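Local coordinates for chemotaxis protein CheX (Desulfovibrio desulfuricans subsp. desulfuricans str. G20, PDB 3HM4) that probably acts as a CheX-type phosphatase in chemotaxis signalling, removing phosphate from the response regulator CheY, at residues 25-37 and 136-149. Sequence-based numbering, arbitrary orientation. Where two conformers were deposited one is given.
Sequences AGIQPIPGQPYVK and PVIAIPFKTNHGEF
Ile30 with Lys143 and Tyr35 with Ala139 form antiparallel hydrogen-bonded pairs in two separate ladders, and the register slips by one residue across the Gly32-Pro34 loop between them. The first ladder is extended by Gly32 N, bonded to Pro141 O at 2.8 Å; Pro141, having no N-H, cannot return the second bond of such a pair. In the second, the Ala139 N-H to Tyr35 O is almost perfectly straight (179°).

Pro31 and Phe142 make a non-hydrogen-bonded pair, and a CH-pi contact follows: Pro31 CB lies over the Phe142 ring, 3.9 Å from its centroid and shifted toward the rim, while Phe149 CZ covers the opposite face, so the ring is held between the two. On the other side of the sheet, Tyr35 CG sits between its backbone N and carbonyl carbon (chi1 64°), which folds the ring back across the neighbouring strand. Ala139 CB then meets one face, 3.7 Å from the ring centroid, and Pro141 CD comes to the ring edge at 3.9 Å from Tyr35 CE1.

Beyond the ladders, Asn145 N bonds to Ile27 O, and Asn145 ND2 reaches a lone pair of Gln28 OE1 at 2.9 Å with the two amide planes nearly perpendicular (82°). Thr144 OG1 receives the N-H of His146 in an ST turn and donates to Gly147 O, which fixes its rotation and leaves Thr144 CG2 against Ile27 CD1 (3.6 Å).

Within the chain, strand 30-36 is one of the two edge strands of the six-stranded antiparallel sheet, and strand 138-143 lies between it and strand 149-155, where Ile138 and Ile140 bond to Phe153 and Val151. Helix 10-25 packs on Pro29, Pro31 and Phe142, helix 66-77 receives Ile27 and His146, and Lys37 NZ forms a salt bridge with Glu152 of strand 149-155.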
ATOM      1  N   ALA A  25      -1.166  21.810  -3.946  1.00 21.16           N
ATOM      2  CA  ALA A  25      -2.177  21.841  -4.987  1.00 22.65           C
ATOM      3  C   ALA A  25      -3.097  23.045  -4.977  1.00 22.75           C
ATOM      4  O   ALA A  25      -3.763  23.269  -5.997  1.00 24.84           O
ATOM      5  CB  ALA A  25      -3.003  20.531  -4.963  1.00 23.07           C
ATOM      6  N   GLY A  26      -3.217  23.786  -3.876  1.00 21.25           N
ATOM      7  CA  GLY A  26      -4.087  24.956  -3.850  1.00 23.33           C
ATOM      8  C   GLY A  26      -5.573  24.663  -4.077  1.00 23.36           C
ATOM      9  O   GLY A  26      -6.351  25.555  -4.401  1.00 26.29           O
ATOM     10  N   ILE A  27      -5.985  23.417  -3.820  1.00 22.60           N
ATOM     11  CA  ILE A  27      -7.343  22.951  -4.068  1.00 20.22           C
ATOM     12  C   ILE A  27      -8.308  23.214  -2.915  1.00 17.08           C
ATOM     13  O   ILE A  27      -9.438  22.748  -2.987  1.00 17.67           O
ATOM     14  CB  ILE A  27      -7.336  21.458  -4.525  1.00 21.92           C
ATOM     15  CG1 ILE A  27      -6.873  20.514  -3.397  1.00 19.06           C
ATOM     16  CG2 ILE A  27      -6.517  21.273  -5.872  1.00 25.01           C
ATOM     17  CD1 ILE A  27      -7.006  19.048  -3.893  1.00 22.31           C
ATOM     18  N   GLN A  28      -7.876  23.926  -1.854  1.00 17.08           N
ATOM     19  CA  GLN A  28      -8.713  24.310  -0.738  1.00 17.86           C
ATOM     20  C   GLN A  28      -9.412  23.084  -0.125  1.00 16.27           C
ATOM     21  O   GLN A  28     -10.633  23.026  -0.060  1.00 17.85           O
ATOM     22  CB  GLN A  28      -9.697  25.424  -1.126  1.00 20.15           C
ATOM     23  CG  GLN A  28      -8.902  26.731  -1.404  1.00 21.97           C
ATOM     24  CD  GLN A  28      -9.768  27.884  -1.858  1.00 25.51           C
ATOM     25  OE1 GLN A  28     -10.264  27.887  -2.967  1.00 28.68           O
ATOM     26  NE2 GLN A  28      -9.906  28.878  -1.018  1.00 27.46           N
ATOM     27  N   PRO A  29      -8.631  22.108   0.379  1.00 16.33           N
ATOM     28  CA  PRO A  29      -9.231  20.929   0.976  1.00 14.58           C
ATOM     29  C   PRO A  29      -9.992  21.279   2.256  1.00 15.10           C
ATOM     30  O   PRO A  29      -9.496  22.053   3.096  1.00 17.59           O
ATOM     31  CB  PRO A  29      -8.046  20.044   1.291  1.00 14.84           C
ATOM     32  CG  PRO A  29      -6.939  20.993   1.443  1.00 16.91           C
ATOM     33  CD  PRO A  29      -7.170  22.044   0.439  1.00 15.74           C
ATOM     34  N   ILE A  30     -11.186  20.722   2.399  1.00 14.29           N
ATOM     35  CA  ILE A  30     -12.034  20.926   3.571  1.00 15.97           C
ATOM     36  C   ILE A  30     -12.389  19.566   4.161  1.00 15.37           C
ATOM     37  O   ILE A  30     -13.183  18.819   3.578  1.00 14.86           O
ATOM     38  CB  ILE A  30     -13.330  21.690   3.186  1.00 17.53           C
ATOM     39  CG1 ILE A  30     -12.999  23.045   2.537  1.00 22.81           C
ATOM     40  CG2 ILE A  30     -14.216  21.886   4.399  1.00 18.98           C
ATOM     41  CD1 ILE A  30     -14.251  23.808   2.039  1.00 25.86           C
ATOM     42  N   PRO A  31     -11.827  19.226   5.337  1.00 15.10           N
ATOM     43  CA  PRO A  31     -12.174  17.932   5.906  1.00 15.98           C
ATOM     44  C   PRO A  31     -13.557  17.903   6.524  1.00 14.95           C
ATOM     45  O   PRO A  31     -14.013  18.874   7.174  1.00 16.21           O
ATOM     46  CB  PRO A  31     -11.128  17.723   7.008  1.00 16.90           C
ATOM     47  CG  PRO A  31     -10.707  19.075   7.390  1.00 18.61           C
ATOM     48  CD  PRO A  31     -10.839  19.942   6.158  1.00 17.56           C
ATOM     49  N   GLY A  32     -14.206  16.753   6.369  1.00 13.92           N
ATOM     50  CA  GLY A  32     -15.417  16.463   7.060  1.00 15.46           C
ATOM     51  C   GLY A  32     -15.084  15.801   8.390  1.00 14.08           C
ATOM     52  O   GLY A  32     -13.922  15.751   8.827  1.00 16.50           O
ATOM     53  N   GLN A  33     -16.109  15.215   8.996  1.00 13.88           N
ATOM     54  CA  GLN A  33     -15.955  14.525  10.275  0.60 14.08           C
ATOM     55  C   GLN A  33     -15.334  13.164  10.080  1.00 13.68           C
ATOM     56  O   GLN A  33     -15.759  12.400   9.199  1.00 14.71           O
ATOM     57  CB  GLN A  33     -17.265  14.333  11.040  0.60 16.84           C
ATOM     58  CG  GLN A  33     -17.866  15.599  11.534  0.60 18.03           C
ATOM     59  CD  GLN A  33     -17.010  16.375  12.518  0.60 20.96           C
ATOM     60  OE1 GLN A  33     -16.775  17.563  12.336  0.60 24.97           O
ATOM     61  NE2 GLN A  33     -16.515  15.700  13.541  0.60 21.28           N
ATOM     62  N   PRO A  34     -14.347  12.827  10.928  1.00 13.86           N
ATOM     63  CA  PRO A  34     -13.820  11.466  10.853  1.00 13.34           C
ATOM     64  C   PRO A  34     -14.902  10.463  11.206  1.00 13.69           C
ATOM     65  O   PRO A  34     -15.827  10.762  11.984  1.00 14.44           O
ATOM     66  CB  PRO A  34     -12.754  11.439  11.945  1.00 15.55           C
ATOM     67  CG  PRO A  34     -12.306  12.858  12.051  1.00 17.86           C
ATOM     68  CD  PRO A  34     -13.572  13.640  11.899  1.00 15.75           C
ATOM     69  N   TYR A  35     -14.831   9.286  10.608  1.00 12.55           N
ATOM     70  CA  TYR A  35     -15.752   8.222  10.913  1.00 12.35           C
ATOM     71  C   TYR A  35     -15.028   6.896  10.925  1.00 13.48           C
ATOM     72  O   TYR A  35     -13.983   6.747  10.278  1.00 13.70           O
ATOM     73  CB  TYR A  35     -16.954   8.197   9.947  1.00 13.04           C
ATOM     74  CG  TYR A  35     -16.643   7.905   8.499  1.00 11.57           C
ATOM     75  CD1 TYR A  35     -16.259   8.902   7.634  1.00 11.33           C
ATOM     76  CD2 TYR A  35     -16.699   6.592   8.004  1.00 12.96           C
ATOM     77  CE1 TYR A  35     -16.001   8.617   6.271  1.00 11.20           C
ATOM     78  CE2 TYR A  35     -16.428   6.289   6.661  1.00 13.42           C
ATOM     79  CZ  TYR A  35     -16.057   7.313   5.805  1.00 11.85           C
ATOM     80  OH  TYR A  35     -15.798   6.990   4.499  1.00 12.75           O
ATOM     81  N   VAL A  36     -15.582   5.930  11.652  1.00 13.86           N
ATOM     82  CA  VAL A  36     -15.088   4.560  11.633  1.00 13.56           C
ATOM     83  C   VAL A  36     -15.647   3.908  10.374  1.00 13.89           C
ATOM     84  O   VAL A  36     -16.870   3.856  10.185  1.00 15.79           O
ATOM     85  CB  VAL A  36     -15.433   3.785  12.906  1.00 14.54           C
ATOM     86  CG1 VAL A  36     -15.041   2.307  12.759  1.00 18.16           C
ATOM     87  CG2 VAL A  36     -14.770   4.423  14.165  1.00 17.93           C
ATOM     88  N   LYS A  37     -14.775   3.410   9.490  1.00 14.25           N
ATOM     89  CA  LYS A  37     -15.203   2.759   8.284  0.50 16.09           C
ATOM     90  C   LYS A  37     -15.989   1.477   8.618  1.00 16.21           C
ATOM     91  O   LYS A  37     -15.538   0.691   9.425  1.00 19.17           O
ATOM     92  CB  LYS A  37     -13.951   2.440   7.454  0.50 17.66           C
ATOM     93  CG  LYS A  37     -14.208   2.160   6.052  0.50 17.44           C
ATOM     94  CD  LYS A  37     -12.908   1.880   5.348  0.50 17.61           C
ATOM     95  CE  LYS A  37     -13.180   1.589   3.945  0.50 16.07           C
ATOM     96  NZ  LYS A  37     -13.471   2.824   3.151  0.50 17.65           N
ATOM     97  N   PRO A 136     -10.052  -0.952  14.063  1.00 14.13           N
ATOM     98  CA  PRO A 136     -10.909  -0.189  13.168  1.00 14.11           C
ATOM     99  C   PRO A 136     -10.049   0.677  12.225  1.00 13.95           C
ATOM    100  O   PRO A 136      -8.871   0.963  12.501  1.00 15.72           O
ATOM    101  CB  PRO A 136     -11.649   0.745  14.110  1.00 16.59           C
ATOM    102  CG  PRO A 136     -11.641   0.017  15.446  1.00 18.88           C
ATOM    103  CD  PRO A 136     -10.271  -0.573  15.471  1.00 15.96           C
ATOM    104  N   VAL A 137     -10.612   1.014  11.088  1.00 11.82           N
ATOM    105  CA  VAL A 137     -10.021   1.901  10.136  1.00 10.59           C
ATOM    106  C   VAL A 137     -10.791   3.213  10.243  1.00 10.88           C
ATOM    107  O   VAL A 137     -12.012   3.215  10.187  1.00 13.57           O
ATOM    108  CB  VAL A 137     -10.082   1.315   8.728  1.00 12.17           C
ATOM    109  CG1 VAL A 137      -9.579   2.347   7.690  1.00 12.72           C
ATOM    110  CG2 VAL A 137      -9.272   0.006   8.640  1.00 13.76           C
ATOM    111  N   ILE A 138     -10.062   4.306  10.367  1.00 10.74           N
ATOM    112  CA  ILE A 138     -10.650   5.647  10.514  1.00 10.58           C
ATOM    113  C   ILE A 138     -10.543   6.321   9.138  1.00 10.96           C
ATOM    114  O   ILE A 138      -9.481   6.324   8.511  1.00 11.88           O
ATOM    115  CB  ILE A 138      -9.908   6.478  11.592  1.00 12.37           C
ATOM    116  CG1 ILE A 138      -9.857   5.745  12.935  1.00 14.52           C
ATOM    117  CG2 ILE A 138     -10.520   7.888  11.721  1.00 12.75           C
ATOM    118  CD1 ILE A 138     -11.179   5.288  13.445  1.00 16.48           C
ATOM    119  N   ALA A 139     -11.650   6.885   8.671  1.00 10.71           N
ATOM    120  CA  ALA A 139     -11.729   7.574   7.400  1.00 11.15           C
ATOM    121  C   ALA A 139     -12.125   9.036   7.629  1.00 10.72           C
ATOM    122  O   ALA A 139     -12.962   9.350   8.470  1.00 12.16           O
ATOM    123  CB  ALA A 139     -12.753   6.887   6.463  1.00 12.37           C
ATOM    124  N   ILE A 140     -11.541   9.934   6.842  1.00 10.56           N
ATOM    125  CA  ILE A 140     -11.885  11.343   6.882  1.00 10.82           C
ATOM    126  C   ILE A 140     -12.168  11.789   5.447  1.00 11.45           C
ATOM    127  O   ILE A 140     -11.241  11.821   4.631  1.00 10.39           O
ATOM    128  CB  ILE A 140     -10.826  12.229   7.519  1.00 11.82           C
ATOM    129  CG1 ILE A 140     -10.345  11.638   8.876  1.00 13.42           C
ATOM    130  CG2 ILE A 140     -11.449  13.661   7.690  1.00 12.44           C
ATOM    131  CD1 ILE A 140      -9.122  10.782   8.789  1.00 15.35           C
ATOM    132  N   PRO A 141     -13.430  12.130   5.123  1.00 11.20           N
ATOM    133  CA  PRO A 141     -13.736  12.551   3.765  1.00 10.63           C
ATOM    134  C   PRO A 141     -13.384  14.033   3.597  1.00 10.62           C
ATOM    135  O   PRO A 141     -13.489  14.802   4.559  1.00 12.93           O
ATOM    136  CB  PRO A 141     -15.237  12.312   3.654  1.00 11.38           C
ATOM    137  CG  PRO A 141     -15.729  12.639   5.073  1.00 11.99           C
ATOM    138  CD  PRO A 141     -14.595  12.222   6.009  1.00 11.43           C
ATOM    139  N   PHE A 142     -13.043  14.422   2.352  1.00 11.26           N
ATOM    140  CA  PHE A 142     -12.695  15.800   2.048  1.00 11.93           C
ATOM    141  C   PHE A 142     -13.434  16.278   0.821  1.00 12.72           C
ATOM    142  O   PHE A 142     -13.582  15.545  -0.167  1.00 13.42           O
ATOM    143  CB  PHE A 142     -11.194  15.950   1.711  1.00 12.29           C
ATOM    144  CG  PHE A 142     -10.277  15.973   2.908  1.00 11.94           C
ATOM    145  CD1 PHE A 142     -10.001  14.803   3.619  1.00 12.77           C
ATOM    146  CD2 PHE A 142      -9.641  17.145   3.276  1.00 14.30           C
ATOM    147  CE1 PHE A 142      -9.130  14.820   4.706  1.00 16.04           C
ATOM    148  CE2 PHE A 142      -8.737  17.181   4.319  1.00 15.45           C
ATOM    149  CZ  PHE A 142      -8.488  15.995   5.055  1.00 14.92           C
ATOM    150  N   LYS A 143     -13.811  17.557   0.875  1.00 13.39           N
ATOM    151  CA  LYS A 143     -14.208  18.319  -0.307  1.00 14.05           C
ATOM    152  C   LYS A 143     -12.998  19.146  -0.736  1.00 14.49           C
ATOM    153  O   LYS A 143     -12.132  19.480   0.069  1.00 14.40           O
ATOM    154  CB  LYS A 143     -15.330  19.296   0.012  1.00 14.96           C
ATOM    155  CG  LYS A 143     -16.634  18.656   0.353  1.00 17.55           C
ATOM    156  CD  LYS A 143     -17.770  19.705   0.495  1.00 22.07           C
ATOM    157  CE  LYS A 143     -17.567  20.710   1.572  1.00 28.47           C
ATOM    158  NZ  LYS A 143     -17.523  20.117   2.898  1.00 36.78           N
ATOM    159  N   THR A 144     -12.916  19.435  -2.032  1.00 14.62           N
ATOM    160  CA  THR A 144     -11.927  20.343  -2.575  1.00 14.89           C
ATOM    161  C   THR A 144     -12.595  21.150  -3.679  1.00 15.01           C
ATOM    162  O   THR A 144     -13.762  20.927  -4.035  1.00 16.71           O
ATOM    163  CB  THR A 144     -10.674  19.614  -3.163  1.00 16.04           C
ATOM    164  OG1 THR A 144     -10.899  19.136  -4.500  1.00 15.44           O
ATOM    165  CG2 THR A 144     -10.134  18.491  -2.262  1.00 14.60           C
ATOM    166  N   ASN A 145     -11.837  22.046  -4.289  1.00 15.66           N
ATOM    167  CA  ASN A 145     -12.369  22.790  -5.438  1.00 16.89           C
ATOM    168  C   ASN A 145     -12.573  21.922  -6.682  1.00 16.59           C
ATOM    169  O   ASN A 145     -13.254  22.333  -7.611  1.00 18.25           O
ATOM    170  CB  ASN A 145     -11.408  23.918  -5.839  1.00 19.59           C
ATOM    171  CG  ASN A 145     -11.238  24.969  -4.771  1.00 19.27           C
ATOM    172  OD1 ASN A 145     -12.112  25.168  -3.925  1.00 21.28           O
ATOM    173  ND2 ASN A 145     -10.103  25.726  -4.857  1.00 22.30           N
ATOM    174  N   HIS A 146     -11.985  20.714  -6.694  1.00 15.26           N
ATOM    175  CA  HIS A 146     -11.972  19.839  -7.832  1.00 16.75           C
ATOM    176  C   HIS A 146     -12.263  18.414  -7.434  1.00 15.37           C
ATOM    177  O   HIS A 146     -11.508  17.533  -7.780  1.00 19.80           O
ATOM    178  CB  HIS A 146     -10.595  19.897  -8.514  1.00 18.38           C
ATOM    179  CG  HIS A 146     -10.250  21.254  -9.027  1.00 20.79           C
ATOM    180  ND1 HIS A 146     -10.729  21.726 -10.227  1.00 26.50           N
ATOM    181  CD2 HIS A 146      -9.505  22.251  -8.491  1.00 24.72           C
ATOM    182  CE1 HIS A 146     -10.289  22.960 -10.411  1.00 30.31           C
ATOM    183  NE2 HIS A 146      -9.551  23.304  -9.370  1.00 27.98           N
ATOM    184  N   GLY A 147     -13.343  18.198  -6.695  1.00 15.16           N
ATOM    185  CA  GLY A 147     -13.737  16.831  -6.359  1.00 14.81           C
ATOM    186  C   GLY A 147     -13.199  16.367  -5.026  1.00 13.40           C
ATOM    187  O   GLY A 147     -12.415  17.051  -4.359  1.00 16.15           O
ATOM    188  N   GLU A 148     -13.525  15.130  -4.714  1.00 11.17           N
ATOM    189  CA  GLU A 148     -13.290  14.601  -3.379  1.00 10.87           C
ATOM    190  C   GLU A 148     -12.166  13.601  -3.274  1.00 10.34           C
ATOM    191  O   GLU A 148     -11.706  13.027  -4.259  1.00 10.44           O
ATOM    192  CB  GLU A 148     -14.567  13.943  -2.869  1.00 10.54           C
ATOM    193  CG  GLU A 148     -15.708  14.926  -2.787  1.00 11.76           C
ATOM    194  CD  GLU A 148     -17.012  14.319  -2.373  1.00 12.62           C
ATOM    195  OE1 GLU A 148     -17.090  13.101  -2.069  1.00 11.45           O
ATOM    196  OE2 GLU A 148     -18.008  15.092  -2.300  1.00 14.50           O
ATOM    197  N   PHE A 149     -11.713  13.422  -2.034  1.00 10.14           N
ATOM    198  CA  PHE A 149     -10.815  12.326  -1.682  1.00  9.78           C
ATOM    199  C   PHE A 149     -11.106  11.979  -0.230  1.00  9.50           C
ATOM    200  O   PHE A 149     -11.726  12.755   0.487  1.00 10.38           O
ATOM    201  CB  PHE A 149      -9.321  12.682  -1.933  1.00 10.34           C
ATOM    202  CG  PHE A 149      -8.744  13.748  -1.024  1.00 11.15           C
ATOM    203  CD1 PHE A 149      -8.176  13.386   0.193  1.00 12.79           C
ATOM    204  CD2 PHE A 149      -8.827  15.097  -1.337  1.00 11.38           C
ATOM    205  CE1 PHE A 149      -7.629  14.344   1.036  1.00 14.56           C
ATOM    206  CE2 PHE A 149      -8.311  16.035  -0.500  1.00 12.36           C
ATOM    207  CZ  PHE A 149      -7.722  15.667   0.720  1.00 12.99           C
TER
HETATM  208  O   HOH W   1      -8.180  24.924  -7.065  1.00 29.31           O
HETATM  209  O   HOH W   2     -12.824  23.933  -1.433  1.00 21.90           O
HETATM  210  O   HOH W   3     -15.969  18.514   4.070  1.00 24.40           O
HETATM  211  O   HOH W   4     -13.313  -0.160  10.665  1.00 16.74           O